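Local coordinates for probable endoglucanase (Gluconacetobacter xylinus, PDB 1WZZ), which probably cleaves internal beta-1,4-glucosidic linkages of cellulose and related beta-glucans and can hydrolyse carboxymethyl-cellulose, as a secreted family 8 glycoside hydrolase, at residues V241-Y244 with F245-A248; S69-M72 with W73-T76; L152-A156 with V157-K161. All coordinates share one frame; numbering follows the deposited sequence.

Interaction 1 of 3, residues V241-Y244 with F245-A248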
ATOM      1  N   VAL A 241       1.826   0.611  -7.108  1.00  9.64           N
ATOM      2  CA  VAL A 241       1.670  -0.613  -7.894  1.00 10.15           C
ATOM      3  C   VAL A 241       2.996  -1.203  -8.398  1.00  9.60           C
ATOM      4  O   VAL A 241       3.301  -2.370  -8.136  1.00 10.92           O
ATOM      5  CB  VAL A 241       0.670  -0.387  -9.061  1.00 11.30           C
ATOM      6  CG1 VAL A 241       0.638  -1.616  -9.988  1.00 12.72           C
ATOM      7  CG2 VAL A 241      -0.724  -0.133  -8.480  1.00 11.85           C
ATOM      8  N   PRO A 242       3.836  -0.413  -9.099  1.00 10.09           N
ATOM      9  CA  PRO A 242       5.101  -0.998  -9.560  1.00 10.80           C
ATOM     10  C   PRO A 242       5.975  -1.462  -8.401  1.00 10.72           C
ATOM     11  O   PRO A 242       6.653  -2.481  -8.514  1.00 11.92           O
ATOM     12  CB  PRO A 242       5.767   0.141 -10.369  1.00 10.21           C
ATOM     13  CG  PRO A 242       5.097   1.382  -9.872  1.00  7.84           C
ATOM     14  CD  PRO A 242       3.652   0.948  -9.625  1.00  8.66           C
ATOM     15  N   LEU A 243       5.904  -0.735  -7.281  1.00 10.92           N
ATOM     16  CA  LEU A 243       6.681  -1.106  -6.123  1.00 10.43           C
ATOM     17  C   LEU A 243       6.246  -2.458  -5.530  1.00 10.45           C
ATOM     18  O   LEU A 243       7.066  -3.340  -5.325  1.00 11.85           O
ATOM     19  CB  LEU A 243       6.566  -0.038  -5.038  1.00 10.43           C
ATOM     20  CG  LEU A 243       7.414  -0.381  -3.803  1.00 14.07           C
ATOM     21  CD1 LEU A 243       8.889  -0.359  -4.183  1.00 15.44           C
ATOM     22  CD2 LEU A 243       7.126   0.621  -2.694  1.00 16.46           C
ATOM     23  N   TYR A 244       4.961  -2.627  -5.269  1.00  9.78           N
ATOM     24  CA  TYR A 244       4.528  -3.873  -4.647  1.00 10.31           C
ATOM     25  C   TYR A 244       4.775  -5.097  -5.537  1.00 12.25           C
ATOM     26  O   TYR A 244       5.152  -6.171  -5.059  1.00 12.97           O
ATOM     27  CB  TYR A 244       3.046  -3.783  -4.289  1.00  9.87           C
ATOM     28  CG  TYR A 244       2.720  -2.959  -3.070  1.00  9.62           C
ATOM     29  CD1 TYR A 244       1.624  -2.084  -3.079  1.00 10.33           C
ATOM     30  CD2 TYR A 244       3.452  -3.075  -1.893  1.00 11.72           C
ATOM     31  CE1 TYR A 244       1.276  -1.335  -1.950  1.00 10.70           C
ATOM     32  CE2 TYR A 244       3.093  -2.324  -0.734  1.00 12.68           C
ATOM     33  CZ  TYR A 244       2.014  -1.466  -0.784  1.00 12.52           C
ATOM     34  OH  TYR A 244       1.661  -0.746   0.322  1.00 14.17           O
ATOM     35  N   PHE A 245       4.562  -4.949  -6.842  1.00 11.25           N
ATOM     36  CA  PHE A 245       4.786  -6.071  -7.724  1.00 12.38           C
ATOM     37  C   PHE A 245       6.281  -6.353  -7.918  1.00 14.34           C
ATOM     38  O   PHE A 245       6.671  -7.512  -8.031  1.00 16.39           O
ATOM     39  CB  PHE A 245       3.996  -5.845  -9.036  1.00 14.08           C
ATOM     40  CG  PHE A 245       2.516  -6.120  -8.876  1.00 13.94           C
ATOM     41  CD1 PHE A 245       1.684  -5.205  -8.237  1.00 13.75           C
ATOM     42  CD2 PHE A 245       1.982  -7.352  -9.272  1.00 15.53           C
ATOM     43  CE1 PHE A 245       0.342  -5.501  -7.980  1.00 16.29           C
ATOM     44  CE2 PHE A 245       0.631  -7.665  -9.022  1.00 15.77           C
ATOM     45  CZ  PHE A 245      -0.187  -6.739  -8.375  1.00 15.55           C
ATOM     46  N   TYR A 246       7.128  -5.317  -7.919  1.00 14.03           N
ATOM     47  CA  TYR A 246       8.576  -5.530  -7.991  1.00 13.70           C
ATOM     48  C   TYR A 246       9.018  -6.304  -6.738  1.00 15.85           C
ATOM     49  O   TYR A 246       9.737  -7.296  -6.814  1.00 16.20           O
ATOM     50  CB  TYR A 246       9.315  -4.170  -8.051  1.00 15.86           C
ATOM     51  CG  TYR A 246      10.638  -4.094  -7.276  1.00 19.16           C
ATOM     52  CD1 TYR A 246      10.682  -3.570  -5.973  1.00 21.30           C
ATOM     53  CD2 TYR A 246      11.840  -4.552  -7.840  1.00 20.87           C
ATOM     54  CE1 TYR A 246      11.877  -3.506  -5.248  1.00 23.28           C
ATOM     55  CE2 TYR A 246      13.055  -4.493  -7.103  1.00 25.52           C
ATOM     56  CZ  TYR A 246      13.054  -3.970  -5.814  1.00 23.97           C
ATOM     57  OH  TYR A 246      14.216  -3.922  -5.066  1.00 25.67           O
ATOM     58  N   TRP A 247       8.537  -5.845  -5.586  1.00 14.36           N
ATOM     59  CA  TRP A 247       8.882  -6.418  -4.292  1.00 14.35           C
ATOM     60  C   TRP A 247       8.536  -7.886  -4.218  1.00 15.29           C
ATOM     61  O   TRP A 247       9.319  -8.699  -3.683  1.00 15.44           O
ATOM     62  CB  TRP A 247       8.118  -5.596  -3.249  1.00 13.98           C
ATOM     63  CG  TRP A 247       8.307  -5.855  -1.811  1.00 13.31           C
ATOM     64  CD1 TRP A 247       8.956  -6.905  -1.190  1.00 15.20           C
ATOM     65  CD2 TRP A 247       7.785  -5.040  -0.786  1.00 13.05           C
ATOM     66  NE1 TRP A 247       8.855  -6.770   0.180  1.00 13.80           N
ATOM     67  CE2 TRP A 247       8.137  -5.635   0.454  1.00 14.27           C
ATOM     68  CE3 TRP A 247       7.040  -3.851  -0.786  1.00 13.83           C
ATOM     69  CZ2 TRP A 247       7.768  -5.081   1.675  1.00 16.22           C
ATOM     70  CZ3 TRP A 247       6.671  -3.300   0.438  1.00 18.51           C
ATOM     71  CH2 TRP A 247       7.039  -3.917   1.649  1.00 17.24           C
ATOM     72  N   ALA A 248       7.378  -8.232  -4.769  1.00 14.39           N
ATOM     73  CA  ALA A 248       6.911  -9.618  -4.731  1.00 16.85           C
ATOM     74  C   ALA A 248       7.443 -10.489  -5.858  1.00 18.33           C
ATOM     75  O   ALA A 248       7.041 -11.658  -5.980  1.00 17.59           O
ATOM     76  CB  ALA A 248       5.372  -9.643  -4.735  1.00 18.37           C
TER
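The side chains of Tyr244 and Trp247 lie side by side on helix 240-247, pointing the same way; this is one of the helices of the (alpha/alpha)6 barrel of this family 8 glycoside hydrolase. Tyr244 CD2 lies 3.8 Å from Trp247 CE3, and the indole atom sits near the plane of the phenol ring, at its edge. The indole is brought there with CG anti to the backbone N (chi1 -176°), while Tyr244 CG takes the position anti to its own carbonyl carbon (chi1 -76°). Val241 and Phe245, one turn apart, point the same way, with Val241 CG1 4.1 Å from Phe245 CD1; both also pack on helix 188-202. Leu243 CD1 is likewise 4.1 Å from Tyr246 CD1. Trp247 faces helix 315-331, and the side chain of Tyr244 lies about 6 Å from that of Asp106, the predicted nucleophile.

The polar edge is mostly backbone, though Trp247 NE1 is hydrogen-bonded to Glu330 OE2. Successive i to i+4 bonds join Phe245 N to Val241 O, Tyr246 N to Pro242 O and Trp247 N to Leu243 O, the first being nearly straight at 170°. Where the helix gives way to a loop, Ala248 N still donates to Tyr244 O at 3.0 Å. Carbonyl oxygens also meet ring edges: Val241 O lies in the plane of the Phe245 ring, 3.3 Å from its CD1.

Interaction 2 of 3, residues S69-M72 with W73-T76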
ATOM      1  N   SER A  69       3.804  -0.865  20.900  1.00 15.45           N
ATOM      2  CA  SER A  69       3.037   0.329  21.159  1.00 15.48           C
ATOM      3  C   SER A  69       2.062   0.628  20.021  1.00 15.87           C
ATOM      4  O   SER A  69       0.893   0.923  20.269  1.00 15.22           O
ATOM      5  CB  SER A  69       3.975   1.526  21.362  1.00 17.75           C
ATOM      6  OG  SER A  69       3.252   2.709  21.700  1.00 18.50           O
HETATM    7  N   MSE A  70       2.531   0.561  18.774  1.00 15.17           N
HETATM    8  CA  MSE A  70       1.655   0.860  17.647  1.00 13.62           C
HETATM    9  C   MSE A  70       0.581  -0.188  17.442  1.00 13.15           C
HETATM   10  O   MSE A  70      -0.536   0.148  17.056  1.00 14.03           O
HETATM   11  CB  MSE A  70       2.460   1.022  16.345  1.00 16.25           C
HETATM   12  CG  MSE A  70       3.357   2.246  16.386  1.00 13.68           C
HETATM   13 SE   MSE A  70       4.319   2.462  14.687  1.00 18.25          SE
HETATM   14  CE  MSE A  70       5.591   1.143  15.038  1.00 14.01           C
ATOM     15  N   TRP A  71       0.912  -1.441  17.664  1.00 12.27           N
ATOM     16  CA  TRP A  71      -0.087  -2.498  17.483  1.00 12.30           C
ATOM     17  C   TRP A  71      -1.136  -2.409  18.586  1.00 15.95           C
ATOM     18  O   TRP A  71      -2.348  -2.499  18.337  1.00 14.75           O
ATOM     19  CB  TRP A  71       0.605  -3.853  17.490  1.00 12.76           C
ATOM     20  CG  TRP A  71      -0.312  -5.036  17.506  1.00 14.90           C
ATOM     21  CD1 TRP A  71      -0.136  -6.166  18.238  1.00 17.30           C
ATOM     22  CD2 TRP A  71      -1.538  -5.232  16.751  1.00 14.27           C
ATOM     23  NE1 TRP A  71      -1.158  -7.061  18.003  1.00 16.35           N
ATOM     24  CE2 TRP A  71      -2.033  -6.517  17.102  1.00 16.25           C
ATOM     25  CE3 TRP A  71      -2.262  -4.456  15.828  1.00 14.03           C
ATOM     26  CZ2 TRP A  71      -3.221  -7.045  16.564  1.00 15.57           C
ATOM     27  CZ3 TRP A  71      -3.456  -4.991  15.292  1.00 13.58           C
ATOM     28  CH2 TRP A  71      -3.914  -6.272  15.673  1.00 15.61           C
HETATM   29  N   MSE A  72      -0.690  -2.232  19.818  1.00 16.60           N
HETATM   30  CA  MSE A  72      -1.690  -2.086  20.872  1.00 18.57           C
HETATM   31  C   MSE A  72      -2.615  -0.901  20.555  1.00 17.73           C
HETATM   32  O   MSE A  72      -3.828  -0.999  20.742  1.00 17.75           O
HETATM   33  CB  MSE A  72      -1.025  -1.894  22.245  1.00 26.43           C
HETATM   34  CG  MSE A  72      -2.028  -1.669  23.351  1.00 35.22           C
HETATM   35 SE   MSE A  72      -1.128  -1.668  25.061  1.00 54.35          SE
HETATM   36  CE  MSE A  72      -0.585   0.179  25.099  1.00 46.14           C
ATOM     37  N   TRP A  73      -2.076   0.213  20.043  1.00 16.46           N
ATOM     38  CA  TRP A  73      -2.912   1.365  19.725  1.00 15.23           C
ATOM     39  C   TRP A  73      -3.888   1.026  18.583  1.00 14.67           C
ATOM     40  O   TRP A  73      -5.084   1.360  18.646  1.00 15.33           O
ATOM     41  CB  TRP A  73      -2.070   2.585  19.320  1.00 14.16           C
ATOM     42  CG  TRP A  73      -2.918   3.842  19.202  1.00 18.39           C
ATOM     43  CD1 TRP A  73      -3.185   4.750  20.201  1.00 18.79           C
ATOM     44  CD2 TRP A  73      -3.691   4.269  18.069  1.00 17.54           C
ATOM     45  NE1 TRP A  73      -4.070   5.697  19.758  1.00 20.18           N
ATOM     46  CE2 TRP A  73      -4.401   5.428  18.457  1.00 19.51           C
ATOM     47  CE3 TRP A  73      -3.861   3.780  16.764  1.00 17.46           C
ATOM     48  CZ2 TRP A  73      -5.263   6.104  17.594  1.00 20.50           C
ATOM     49  CZ3 TRP A  73      -4.717   4.457  15.909  1.00 18.78           C
ATOM     50  CH2 TRP A  73      -5.409   5.605  16.325  1.00 20.16           C
ATOM     51  N   ALA A  74      -3.387   0.385  17.538  1.00 13.64           N
ATOM     52  CA  ALA A  74      -4.268   0.032  16.425  1.00 14.13           C
ATOM     53  C   ALA A  74      -5.368  -0.944  16.836  1.00 15.22           C
ATOM     54  O   ALA A  74      -6.529  -0.772  16.436  1.00 17.22           O
ATOM     55  CB  ALA A  74      -3.436  -0.560  15.256  1.00 14.93           C
ATOM     56  N   ARG A  75      -5.023  -1.946  17.635  1.00 14.39           N
ATOM     57  CA  ARG A  75      -6.008  -2.944  18.047  1.00 18.15           C
ATOM     58  C   ARG A  75      -7.066  -2.326  18.931  1.00 18.76           C
ATOM     59  O   ARG A  75      -8.265  -2.562  18.727  1.00 19.45           O
ATOM     60  CB  ARG A  75      -5.351  -4.106  18.803  1.00 19.45           C
ATOM     61  CG  ARG A  75      -6.354  -5.250  19.087  1.00 23.67           C
ATOM     62  CD  ARG A  75      -5.841  -6.286  20.081  1.00 31.81           C
ATOM     63  NE  ARG A  75      -4.393  -6.268  20.230  1.00 40.60           N
ATOM     64  CZ  ARG A  75      -3.739  -5.528  21.124  1.00 42.92           C
ATOM     65  NH1 ARG A  75      -2.411  -5.569  21.179  1.00 44.23           N
ATOM     66  NH2 ARG A  75      -4.409  -4.761  21.975  1.00 46.17           N
ATOM     67  N   THR A  76      -6.635  -1.510  19.887  1.00 18.96           N
ATOM     68  CA  THR A  76      -7.581  -0.882  20.805  1.00 21.63           C
ATOM     69  C   THR A  76      -8.443   0.224  20.202  1.00 20.65           C
ATOM     70  O   THR A  76      -9.623   0.344  20.526  1.00 23.57           O
ATOM     71  CB  THR A  76      -6.862  -0.324  22.096  1.00 23.23           C
ATOM     72  OG1 THR A  76      -5.971   0.738  21.767  1.00 32.51           O
ATOM     73  CG2 THR A  76      -6.072  -1.388  22.748  1.00 22.60           C
TER
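Trp71 and Arg75 form an i to i+4 cation-pi pair on helix 64-77, part of the (alpha/alpha)6 barrel. Arg75 CZ stands 4.5 Å from the centroid of the five-membered ring, over its face, yet the guanidinium is turned 78° from the indole plane and presents NE and NH1 instead of lying flat on it. A CH-pi contact adds to this: Arg75 CB sits 4.0 Å from the centroid of the six-membered ring. The bend at chi3 (-19°) folds the arginine back along the helix, bringing NH1 to 3.6 Å from Met72 CA.

Among apolar contacts, Ala74 CB lies 4.1 Å from Trp71 CE3, while the indole reaches inward to helices 48-61 and 105-122, and its NE1 makes a weak hydrogen bond to Asp130. Replacing Trp71 by an alanine would probably leave the Arg75 guanidinium without its aromatic platform, free to swing, and open a gap toward Ile111 and Leu115.

The hydrogen bonds are those of a regular helix, Trp73 to Ser69, Ala74 to Met70 and Arg75 to Trp71, with one addition. Met72 O accepts twice from Thr76, from opposite faces of its carbonyl plane: N donates at 3.0 Å and the hydroxyl OG1 at 2.9 Å.

Interaction 3 of 3, residues L152-A156 with V157-K161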
ATOM      1  N   LEU A 152     -10.000  -7.913  -5.244  1.00 14.49           N
ATOM      2  CA  LEU A 152      -9.838  -7.455  -3.870  1.00 14.79           C
ATOM      3  C   LEU A 152     -10.519  -6.072  -3.781  1.00 15.48           C
ATOM      4  O   LEU A 152     -10.082  -5.123  -4.427  1.00 15.33           O
ATOM      5  CB  LEU A 152      -8.342  -7.332  -3.586  1.00 17.53           C
ATOM      6  CG  LEU A 152      -7.863  -6.880  -2.216  1.00 19.83           C
ATOM      7  CD1 LEU A 152      -8.121  -7.986  -1.170  1.00 20.24           C
ATOM      8  CD2 LEU A 152      -6.347  -6.584  -2.322  1.00 20.47           C
HETATM    9  N   MSE A 153     -11.586  -5.944  -2.982  1.00 15.10           N
HETATM   10  CA  MSE A 153     -12.312  -4.673  -2.840  1.00 15.21           C
HETATM   11  C   MSE A 153     -11.514  -3.699  -1.956  1.00 13.26           C
HETATM   12  O   MSE A 153     -10.838  -4.128  -1.025  1.00 14.64           O
HETATM   13  CB  MSE A 153     -13.710  -4.887  -2.194  1.00 19.80           C
HETATM   14  CG  MSE A 153     -14.662  -5.754  -2.985  1.00 21.62           C
HETATM   15 SE   MSE A 153     -16.518  -5.279  -2.505  1.00 35.18          SE
HETATM   16  CE  MSE A 153     -16.323  -5.061  -0.556  1.00 20.29           C
ATOM     17  N   PRO A 154     -11.616  -2.391  -2.219  1.00 12.19           N
ATOM     18  CA  PRO A 154     -10.877  -1.382  -1.425  1.00 14.35           C
ATOM     19  C   PRO A 154     -11.433  -1.105  -0.022  1.00 11.17           C
ATOM     20  O   PRO A 154     -10.740  -0.560   0.825  1.00 12.70           O
ATOM     21  CB  PRO A 154     -10.941  -0.114  -2.287  1.00 15.64           C
ATOM     22  CG  PRO A 154     -11.442  -0.542  -3.637  1.00 15.54           C
ATOM     23  CD  PRO A 154     -12.257  -1.790  -3.407  1.00 14.81           C
ATOM     24  N   GLY A 155     -12.690  -1.471   0.191  1.00 13.16           N
ATOM     25  CA  GLY A 155     -13.333  -1.243   1.476  1.00 12.81           C
ATOM     26  C   GLY A 155     -14.717  -1.874   1.445  1.00 14.02           C
ATOM     27  O   GLY A 155     -15.220  -2.200   0.377  1.00 14.90           O
ATOM     28  N   ALA A 156     -15.348  -1.993   2.610  1.00 13.91           N
ATOM     29  CA  ALA A 156     -16.670  -2.623   2.696  1.00 14.32           C
ATOM     30  C   ALA A 156     -17.773  -1.799   2.051  1.00 17.95           C
ATOM     31  O   ALA A 156     -18.723  -2.347   1.469  1.00 22.11           O
ATOM     32  CB  ALA A 156     -17.013  -2.850   4.154  1.00 16.72           C
ATOM     33  N   VAL A 157     -17.658  -0.489   2.181  1.00 16.30           N
ATOM     34  CA  VAL A 157     -18.685   0.405   1.669  1.00 18.87           C
ATOM     35  C   VAL A 157     -18.212   1.382   0.632  1.00 19.09           C
ATOM     36  O   VAL A 157     -17.145   1.989   0.785  1.00 20.68           O
ATOM     37  CB  VAL A 157     -19.282   1.232   2.832  1.00 21.58           C
ATOM     38  CG1 VAL A 157     -20.292   2.259   2.311  1.00 24.68           C
ATOM     39  CG2 VAL A 157     -19.935   0.288   3.827  1.00 24.57           C
ATOM     40  N   GLY A 158     -19.018   1.523  -0.418  1.00 20.24           N
ATOM     41  CA  GLY A 158     -18.759   2.518  -1.437  1.00 22.73           C
ATOM     42  C   GLY A 158     -18.100   2.142  -2.736  1.00 22.87           C
ATOM     43  O   GLY A 158     -17.918   3.013  -3.609  1.00 24.27           O
ATOM     44  N   PHE A 159     -17.756   0.874  -2.892  1.00 20.65           N
ATOM     45  CA  PHE A 159     -17.046   0.472  -4.101  1.00 20.85           C
ATOM     46  C   PHE A 159     -17.747  -0.549  -4.976  1.00 23.02           C
ATOM     47  O   PHE A 159     -17.160  -1.086  -5.905  1.00 20.72           O
ATOM     48  CB  PHE A 159     -15.646  -0.012  -3.696  1.00 20.03           C
ATOM     49  CG  PHE A 159     -14.877   1.010  -2.893  1.00 18.36           C
ATOM     50  CD1 PHE A 159     -14.261   2.102  -3.519  1.00 16.43           C
ATOM     51  CD2 PHE A 159     -14.806   0.913  -1.506  1.00 16.70           C
ATOM     52  CE1 PHE A 159     -13.588   3.084  -2.767  1.00 17.32           C
ATOM     53  CE2 PHE A 159     -14.143   1.880  -0.748  1.00 17.61           C
ATOM     54  CZ  PHE A 159     -13.529   2.977  -1.382  1.00 16.41           C
ATOM     55  N   THR A 160     -18.994  -0.865  -4.661  1.00 25.04           N
ATOM     56  CA  THR A 160     -19.720  -1.786  -5.522  1.00 28.21           C
ATOM     57  C   THR A 160     -20.931  -0.997  -6.008  1.00 30.92           C
ATOM     58  O   THR A 160     -21.675  -0.420  -5.220  1.00 30.44           O
ATOM     59  CB  THR A 160     -20.173  -3.085  -4.798  1.00 30.80           C
ATOM     60  OG1 THR A 160     -19.036  -3.931  -4.570  1.00 32.81           O
ATOM     61  CG2 THR A 160     -21.165  -3.871  -5.673  1.00 33.92           C
ATOM     62  N   LYS A 161     -21.084  -0.937  -7.320  1.00 31.67           N
ATOM     63  CA  LYS A 161     -22.192  -0.223  -7.920  1.00 35.10           C
ATOM     64  C   LYS A 161     -23.040  -1.273  -8.620  1.00 35.69           C
ATOM     65  O   LYS A 161     -22.701  -2.462  -8.638  1.00 33.55           O
ATOM     66  CB  LYS A 161     -21.677   0.820  -8.921  1.00 35.18           C
ATOM     67  CG  LYS A 161     -20.885   1.962  -8.290  1.00 39.32           C
ATOM     68  CD  LYS A 161     -20.019   2.692  -9.333  1.00 43.47           C
ATOM     69  CE  LYS A 161     -20.851   3.270 -10.481  1.00 46.45           C
ATOM     70  NZ  LYS A 161     -20.004   3.867 -11.564  1.00 48.94           N
TER
HETATM   71  O   HOH W   1     -17.669  -1.686  -1.359  1.00 23.03           O
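Pro154 lies flat against the ring of Phe159 in the loop that connects strands 149-152 and 164-167, a CH-pi contact made where this connection doubles back. Pro154 CB is 3.9 Å from the ring centroid and only 3° off the normal, squarely over the centre of one face. The rest of the pyrrolidine follows the ring back toward its root: CG lies 3.8 Å from Phe159 CG, and CD reaches Phe159 CB. With chi1 at -55°, Phe159 CG sits beside the backbone N and the ring turns in toward the proline. Gly155 comes close as well, its N 3.6 Å from Phe159 CD2. With no side chain, Gly155 lets the ring come this close, its CA 3.9 Å from Phe159 CE2.

The other side is looser and wetter. In place of a direct backbone bond, one water spans the mouth of the turn, donating to Gly155 O and accepting from Phe159 N, each at 3.0 Å. Nearby, the selenium of Met153 meets Thr160 OG1 at 3.5 Å, while Ala156 and Val157 lie exposed at the turn. Gly158 has a positive phi (100°), a conformation in which a side chain would crowd the preceding carbonyl oxygen.

Outside the loop, Asn102 and Asn103 accept from the backbone N atoms of Val157 and Ala156, and Thr105, at the start of helix 105-122, donates its hydroxyl to Met153 O. Pro154 packs on Tyr171 and Trp214, its side chain about 7 Å from that of Asp106, the predicted nucleophile. Met153 rests on Met142 at the end of helix 125-142 and on strand 143-146, and Phe159 is joined through its backbone to Ile166 of strand 164-167.

How the interactions relate
Along the chain, interaction 2 comes first, then interaction 3, then interaction 1, all in the family 8 catalytic fold. Interactions 1 and 2 lie within barrel helices 240-247 and 64-77, on opposite sides of the chain's centre, with their own centres 27 Å apart. Interaction 3 belongs to the loop between strands 149-152 and 164-167, centred 22 Å from interaction 1 and 25 Å from interaction 2. None touches another; the closest atoms, between interactions 1 and 3, are about 9 Å apart. Those two nevertheless both approach Asp106, the predicted nucleophile on helix 105-122, through Tyr244 and Pro154. Trp71 of interaction 2 packs against the same helix.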